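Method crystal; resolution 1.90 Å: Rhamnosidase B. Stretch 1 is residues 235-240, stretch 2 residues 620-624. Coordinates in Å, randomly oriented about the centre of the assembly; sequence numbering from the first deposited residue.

Stretch 1, residues 235-240: NHANPV
Stretch 2, residues 620-624: SAWSS

Two irregular segments far apart in sequence can be joined by a few well-placed polar bonds, and the loops around Ala237 and Trp622 of rhamnosidase B illustrate how. Ala237 CA lies 4.4 Å from Trp622 CA, the nearest CA pair across the two segments, and the contact buries 274 Å² in all. His236 is extended (phi/psi -151/173), whereas Ala237 (-121/29) and Ala621 (-92/0) turn the chains before Asn238 (-87/153) and Trp622 (-97/104).

Ala237 N donates to Ala621 O at 3.0 Å and 159°, a nearly straight backbone bond. The second link borrows a side chain: Asn238, with chi1 m and chi2 -50°, brings its end nearer than its sideways CB suggests, so that Asn238 OD1 accepts from Ser623 N at 2.7 Å and 140°. Its ND2 is satisfied elsewhere in the structure. Within the second loop, Trp622 N donates to Ser620 OG (chi1 t) at 2.9 Å and 169°, so Ala621, Trp622 and Ser623 each have a backbone polar atom engaged.

Apolar and mixed contacts accompany these bonds. Ala237 CB points toward the partner, 3.6 Å from Ala621 CB and 4.1 Å from Trp622 CB. The Trp622 side chain has chi1 t and chi2 20°; Asn238 OD1 lies at the edge of its ring, 3.2 Å from Trp622 CD1, while Pro239 CD lies obliquely, 3.4 Å from Trp622 NE1 and 3.8 Å from Trp622 CD1.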

# COMPACT_ATOMS: atom_id res chain seq x y z
N ASN A 235 1.83 19.68 -4.02
CA ASN A 235 1.02 19.96 -2.85
C ASN A 235 -0.21 19.08 -2.63
O ASN A 235 -0.92 19.25 -1.65
CB ASN A 235 0.61 21.43 -2.86
CG ASN A 235 1.81 22.36 -2.83
OD1 ASN A 235 2.64 22.29 -1.92
ND2 ASN A 235 1.92 23.22 -3.83
N HIS A 236 -0.46 18.15 -3.54
CA HIS A 236 -1.60 17.25 -3.39
C HIS A 236 -1.31 15.92 -4.06
O HIS A 236 -0.30 15.77 -4.74
CB HIS A 236 -2.87 17.87 -4.01
CG HIS A 236 -2.81 17.98 -5.50
ND1 HIS A 236 -2.46 19.15 -6.14
CD2 HIS A 236 -3.03 17.07 -6.47
CE1 HIS A 236 -2.46 18.95 -7.45
NE2 HIS A 236 -2.80 17.69 -7.67
N ALA A 237 -2.20 14.95 -3.88
CA ALA A 237 -2.02 13.63 -4.47
C ALA A 237 -3.17 13.26 -5.38
O ALA A 237 -3.50 12.08 -5.53
CB ALA A 237 -1.86 12.59 -3.37
N ASN A 238 -3.80 14.27 -5.98
CA ASN A 238 -4.89 14.02 -6.91
C ASN A 238 -4.27 13.82 -8.28
O ASN A 238 -3.18 14.31 -8.56
CB ASN A 238 -5.84 15.22 -6.99
CG ASN A 238 -6.54 15.50 -5.68
OD1 ASN A 238 -7.11 14.60 -5.07
ND2 ASN A 238 -6.51 16.76 -5.25
N PRO A 239 -4.95 13.07 -9.16
CA PRO A 239 -4.41 12.86 -10.49
C PRO A 239 -4.40 14.18 -11.26
O PRO A 239 -5.29 15.00 -11.08
CB PRO A 239 -5.40 11.88 -11.12
CG PRO A 239 -5.94 11.13 -9.95
CD PRO A 239 -6.12 12.21 -8.92
N VAL A 240 -3.38 14.39 -12.08
CA VAL A 240 -3.33 15.60 -12.90
C VAL A 240 -3.06 15.11 -14.31
O VAL A 240 -2.57 14.00 -14.51
CB VAL A 240 -2.19 16.58 -12.50
CG1 VAL A 240 -2.35 17.00 -11.05
CG2 VAL A 240 -0.83 15.94 -12.74
N SER A 620 -5.07 11.05 3.59
CA SER A 620 -4.46 11.23 2.28
C SER A 620 -4.67 12.56 1.58
O SER A 620 -5.62 13.29 1.86
CB SER A 620 -4.94 10.11 1.36
OG SER A 620 -4.52 10.31 0.02
N ALA A 621 -3.77 12.86 0.65
CA ALA A 621 -3.83 14.08 -0.13
C ALA A 621 -4.61 13.84 -1.42
O ALA A 621 -4.76 14.74 -2.24
CB ALA A 621 -2.42 14.58 -0.45
N TRP A 622 -5.08 12.61 -1.62
CA TRP A 622 -5.87 12.30 -2.81
C TRP A 622 -7.33 12.40 -2.39
O TRP A 622 -7.85 11.51 -1.71
CB TRP A 622 -5.59 10.89 -3.36
CG TRP A 622 -6.47 10.52 -4.55
CD1 TRP A 622 -7.16 11.39 -5.36
CD2 TRP A 622 -6.73 9.21 -5.07
NE1 TRP A 622 -7.81 10.70 -6.35
CE2 TRP A 622 -7.57 9.36 -6.20
CE3 TRP A 622 -6.32 7.92 -4.70
CZ2 TRP A 622 -8.01 8.27 -6.96
CZ3 TRP A 622 -6.76 6.83 -5.45
CH2 TRP A 622 -7.60 7.01 -6.57
N SER A 623 -7.98 13.49 -2.77
CA SER A 623 -9.38 13.70 -2.44
C SER A 623 -10.20 12.82 -3.38
O SER A 623 -10.54 13.23 -4.49
CB SER A 623 -9.76 15.17 -2.62
OG SER A 623 -11.08 15.43 -2.17
N SER A 624 -10.48 11.61 -2.92
CA SER A 624 -11.23 10.64 -3.71
C SER A 624 -12.31 9.99 -2.86
O SER A 624 -12.11 9.74 -1.67
CB SER A 624 -10.27 9.56 -4.23
OG SER A 624 -10.97 8.54 -4.91